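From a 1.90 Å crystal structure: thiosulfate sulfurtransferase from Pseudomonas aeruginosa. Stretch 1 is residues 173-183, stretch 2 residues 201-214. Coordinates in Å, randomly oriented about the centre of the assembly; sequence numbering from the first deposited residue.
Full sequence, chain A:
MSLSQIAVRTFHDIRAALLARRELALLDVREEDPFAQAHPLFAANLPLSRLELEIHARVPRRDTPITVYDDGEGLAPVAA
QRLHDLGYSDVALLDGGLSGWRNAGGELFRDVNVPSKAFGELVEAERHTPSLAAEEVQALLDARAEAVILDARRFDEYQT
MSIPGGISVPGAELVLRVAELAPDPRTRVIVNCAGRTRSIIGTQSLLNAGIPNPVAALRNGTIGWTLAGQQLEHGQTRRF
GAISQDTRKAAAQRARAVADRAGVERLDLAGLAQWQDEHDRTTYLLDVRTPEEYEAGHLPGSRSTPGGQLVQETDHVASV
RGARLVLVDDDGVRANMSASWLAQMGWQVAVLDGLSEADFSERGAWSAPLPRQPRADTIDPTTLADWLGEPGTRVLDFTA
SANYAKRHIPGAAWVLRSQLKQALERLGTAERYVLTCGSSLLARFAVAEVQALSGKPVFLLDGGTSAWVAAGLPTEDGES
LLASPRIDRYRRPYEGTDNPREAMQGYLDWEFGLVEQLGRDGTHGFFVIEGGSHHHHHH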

# COMPACT_ATOMS: atom_id res chain seq x y z
N GLU A 173 4.52 -15.24 -5.64
CA GLU A 173 5.56 -16.25 -5.85
C GLU A 173 5.08 -17.68 -5.56
O GLU A 173 5.71 -18.64 -5.99
CB GLU A 173 6.77 -15.96 -4.95
CG GLU A 173 7.40 -14.58 -5.09
CD GLU A 173 8.08 -14.35 -6.43
OE1 GLU A 173 8.54 -15.34 -7.04
OE2 GLU A 173 8.16 -13.18 -6.87
N LEU A 174 3.97 -17.82 -4.84
CA LEU A 174 3.47 -19.15 -4.47
C LEU A 174 3.34 -20.18 -5.59
O LEU A 174 3.94 -21.25 -5.51
CB LEU A 174 2.13 -19.00 -3.74
CG LEU A 174 2.26 -18.39 -2.33
CD1 LEU A 174 0.89 -18.01 -1.81
CD2 LEU A 174 2.93 -19.39 -1.39
N VAL A 175 2.58 -19.87 -6.63
CA VAL A 175 2.41 -20.82 -7.73
C VAL A 175 3.72 -21.08 -8.46
O VAL A 175 3.96 -22.18 -8.96
CB VAL A 175 1.34 -20.31 -8.72
CG1 VAL A 175 1.21 -21.26 -9.91
CG2 VAL A 175 -0.00 -20.21 -8.00
N LEU A 176 4.58 -20.07 -8.51
CA LEU A 176 5.87 -20.20 -9.19
C LEU A 176 6.92 -21.02 -8.44
O LEU A 176 7.68 -21.76 -9.06
CB LEU A 176 6.45 -18.81 -9.47
CG LEU A 176 7.82 -18.72 -10.17
CD1 LEU A 176 7.71 -19.22 -11.60
CD2 LEU A 176 8.31 -17.28 -10.16
N ARG A 177 6.96 -20.90 -7.12
CA ARG A 177 7.98 -21.60 -6.32
C ARG A 177 7.58 -22.89 -5.61
O ARG A 177 8.46 -23.65 -5.20
CB ARG A 177 8.52 -20.64 -5.26
CG ARG A 177 8.73 -19.21 -5.73
CD ARG A 177 10.00 -19.05 -6.53
NE ARG A 177 10.12 -17.69 -7.04
CZ ARG A 177 11.16 -17.23 -7.73
NH1 ARG A 177 12.19 -18.02 -7.99
NH2 ARG A 177 11.16 -15.98 -8.17
N VAL A 178 6.29 -23.14 -5.47
CA VAL A 178 5.83 -24.32 -4.72
C VAL A 178 6.37 -25.69 -5.12
O VAL A 178 6.62 -26.53 -4.26
CB VAL A 178 4.27 -24.39 -4.68
CG1 VAL A 178 3.71 -24.73 -6.05
CG2 VAL A 178 3.82 -25.41 -3.64
N ALA A 179 6.56 -25.92 -6.42
CA ALA A 179 7.07 -27.22 -6.86
C ALA A 179 8.48 -27.52 -6.34
O ALA A 179 8.85 -28.68 -6.17
CB ALA A 179 7.05 -27.30 -8.39
N GLU A 180 9.26 -26.46 -6.09
CA GLU A 180 10.62 -26.61 -5.59
C GLU A 180 10.66 -26.72 -4.07
O GLU A 180 11.60 -27.27 -3.50
CB GLU A 180 11.48 -25.41 -6.02
CG GLU A 180 11.51 -25.12 -7.52
CD GLU A 180 12.72 -25.72 -8.23
OE1 GLU A 180 13.84 -25.64 -7.68
OE2 GLU A 180 12.54 -26.26 -9.34
N LEU A 181 9.63 -26.19 -3.41
CA LEU A 181 9.57 -26.24 -1.95
C LEU A 181 8.79 -27.45 -1.44
O LEU A 181 8.98 -27.89 -0.30
CB LEU A 181 8.96 -24.94 -1.41
CG LEU A 181 9.76 -23.67 -1.69
CD1 LEU A 181 8.99 -22.46 -1.21
CD2 LEU A 181 11.12 -23.74 -0.99
N ALA A 182 7.91 -27.98 -2.28
CA ALA A 182 7.09 -29.14 -1.93
C ALA A 182 6.97 -30.07 -3.13
O ALA A 182 5.87 -30.30 -3.64
CB ALA A 182 5.71 -28.68 -1.47
N PRO A 183 8.10 -30.62 -3.60
CA PRO A 183 8.12 -31.53 -4.75
C PRO A 183 7.32 -32.81 -4.61
O PRO A 183 6.78 -33.33 -5.59
CB PRO A 183 9.62 -31.79 -4.95
CG PRO A 183 10.17 -31.68 -3.56
CD PRO A 183 9.45 -30.45 -3.03
N ILE A 201 -6.00 -15.91 -0.11
CA ILE A 201 -5.67 -15.69 -1.51
C ILE A 201 -4.55 -16.63 -1.95
O ILE A 201 -4.59 -17.19 -3.05
CB ILE A 201 -5.22 -14.22 -1.74
CG1 ILE A 201 -6.36 -13.26 -1.41
CG2 ILE A 201 -4.77 -14.03 -3.19
CD1 ILE A 201 -7.60 -13.45 -2.27
N GLY A 202 -3.56 -16.83 -1.08
CA GLY A 202 -2.46 -17.71 -1.42
C GLY A 202 -2.88 -19.17 -1.52
O GLY A 202 -2.47 -19.88 -2.43
N THR A 203 -3.71 -19.61 -0.58
CA THR A 203 -4.18 -20.99 -0.60
C THR A 203 -5.05 -21.22 -1.83
O THR A 203 -4.88 -22.21 -2.54
CB THR A 203 -5.00 -21.31 0.67
OG1 THR A 203 -4.16 -21.16 1.82
CG2 THR A 203 -5.53 -22.74 0.62
N GLN A 204 -5.97 -20.30 -2.09
CA GLN A 204 -6.85 -20.45 -3.24
C GLN A 204 -6.08 -20.33 -4.55
O GLN A 204 -6.46 -20.92 -5.55
CB GLN A 204 -8.00 -19.43 -3.18
CG GLN A 204 -9.16 -19.78 -4.13
CD GLN A 204 -9.74 -21.17 -3.86
OE1 GLN A 204 -9.92 -21.97 -4.79
NE2 GLN A 204 -10.05 -21.46 -2.60
N SER A 205 -4.98 -19.56 -4.55
CA SER A 205 -4.16 -19.43 -5.76
C SER A 205 -3.61 -20.80 -6.15
O SER A 205 -3.65 -21.20 -7.32
CB SER A 205 -2.97 -18.49 -5.52
OG SER A 205 -3.37 -17.15 -5.38
N LEU A 206 -3.10 -21.52 -5.15
CA LEU A 206 -2.53 -22.84 -5.37
C LEU A 206 -3.59 -23.84 -5.82
O LEU A 206 -3.31 -24.71 -6.65
CB LEU A 206 -1.84 -23.33 -4.09
CG LEU A 206 -0.58 -22.54 -3.69
CD1 LEU A 206 -0.09 -23.01 -2.33
CD2 LEU A 206 0.50 -22.72 -4.75
N LEU A 207 -4.79 -23.73 -5.27
CA LEU A 207 -5.87 -24.64 -5.65
C LEU A 207 -6.31 -24.33 -7.08
O LEU A 207 -6.51 -25.24 -7.88
CB LEU A 207 -7.06 -24.48 -4.70
CG LEU A 207 -6.79 -24.95 -3.27
CD1 LEU A 207 -7.93 -24.55 -2.36
CD2 LEU A 207 -6.58 -26.46 -3.28
N ASN A 208 -6.46 -23.04 -7.39
CA ASN A 208 -6.86 -22.63 -8.74
C ASN A 208 -5.83 -23.07 -9.78
O ASN A 208 -6.18 -23.43 -10.91
CB ASN A 208 -7.06 -21.11 -8.79
CG ASN A 208 -8.35 -20.66 -8.13
OD1 ASN A 208 -9.12 -21.49 -7.63
ND2 ASN A 208 -8.60 -19.36 -8.12
N ALA A 209 -4.56 -23.04 -9.39
CA ALA A 209 -3.47 -23.46 -10.27
C ALA A 209 -3.40 -24.98 -10.33
O ALA A 209 -2.63 -25.55 -11.10
CB ALA A 209 -2.15 -22.89 -9.77
N GLY A 210 -4.19 -25.64 -9.49
CA GLY A 210 -4.26 -27.10 -9.48
C GLY A 210 -3.08 -27.94 -9.04
O GLY A 210 -2.81 -28.98 -9.66
N ILE A 211 -2.36 -27.55 -7.99
CA ILE A 211 -1.23 -28.37 -7.55
C ILE A 211 -1.76 -29.65 -6.90
O ILE A 211 -2.86 -29.67 -6.35
CB ILE A 211 -0.33 -27.62 -6.55
CG1 ILE A 211 -1.09 -27.33 -5.26
CG2 ILE A 211 0.18 -26.33 -7.17
CD1 ILE A 211 -0.19 -26.83 -4.14
N PRO A 212 -0.98 -30.74 -6.96
CA PRO A 212 -1.39 -32.02 -6.38
C PRO A 212 -1.35 -32.12 -4.85
O PRO A 212 -2.01 -32.98 -4.27
CB PRO A 212 -0.43 -33.01 -7.04
CG PRO A 212 0.83 -32.21 -7.14
CD PRO A 212 0.32 -30.87 -7.65
N ASN A 213 -0.60 -31.23 -4.21
CA ASN A 213 -0.48 -31.23 -2.75
C ASN A 213 -1.75 -30.81 -2.01
O ASN A 213 -2.51 -29.97 -2.50
CB ASN A 213 0.61 -30.27 -2.29
CG ASN A 213 1.92 -30.47 -3.01
OD1 ASN A 213 2.85 -31.10 -2.49
ND2 ASN A 213 2.00 -29.94 -4.22
N PRO A 214 -1.99 -31.38 -0.82
CA PRO A 214 -3.18 -30.98 -0.07
C PRO A 214 -2.79 -29.59 0.46
O PRO A 214 -1.72 -29.44 1.06
CB PRO A 214 -3.28 -32.04 1.02
CG PRO A 214 -1.85 -32.45 1.24
CD PRO A 214 -1.30 -32.51 -0.17

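The most striking point of this contact is a glycine that lets a leucine reach the backbone of a neighbouring helix. Leu174 CD1 lies 3.4 Å from Gly202 CA, and a CB built in ideal geometry on Gly202 would fall 2.7 Å from Leu174 CD1, a clash. The missing side chain thus leaves the space that the leucine methyl fills, a compact illustration of how glycine permits close local approach between helices.

The example is the more instructive because the helices themselves are not especially close. Helix 174-181 and helix 201-208 cross at -75°, with their axes 9.7 Å apart at closest approach. At so steep an angle the two share a short patch rather than a long seam: Leu174, Val175 and Val178, early in one helix, rest on Gly202, Ser205 and Leu206 of the other, with Ala209 following. The backbones draw nearest at Val175 and Leu206, whose CA atoms are 5.8 Å apart.

Leu206 is the hub of that patch. Its CA-to-CB bond points sideways, but the end of the side chain comes nearer to the first helix, and CD2 meets three residues there: it is 4.2 Å from Leu174 CB, 4.1 Å from Val175 CG2 and 4.0 Å from Val178 CG1. These are apolar contacts at van der Waals range, favoured by shape and by the exclusion of water. Each valine also has a further neighbour. Val175 CG1 packs 3.7 Å from Ala209 CB, and Val178 CG1 lies 4.0 Å from Ile211 CG2.

The second helix ends in a Schellman motif, and just beyond it Ile211 adds to the apolar surface begun by Leu206 and Ala209. Gly210 adopts positive phi, a conformation that favours glycine, while Gly210 N bonds to Leu207 O at 2.9 Å and Ile211 N to Leu206 O at 3.3 Å. Past both helices, Ala182 and Asn213 sit together, their CA atoms 7.9 Å apart.

Some of the polar groups bond within their own stretch; others bond elsewhere in the structure. Ser205, although its CA-to-CB bond points toward the first helix, donates from OG to Ile201 O at 2.6 Å, one turn back. In the first stretch, Arg177 NE forms a salt bridge with Glu173 OE1 at 2.8 Å, well clear of the second helix. No clear hydrogen bond joins the stretches, which bury 395 Å² between them, counting both sides. The general lesson is that a small crossing can rest largely on complementary apolar shapes.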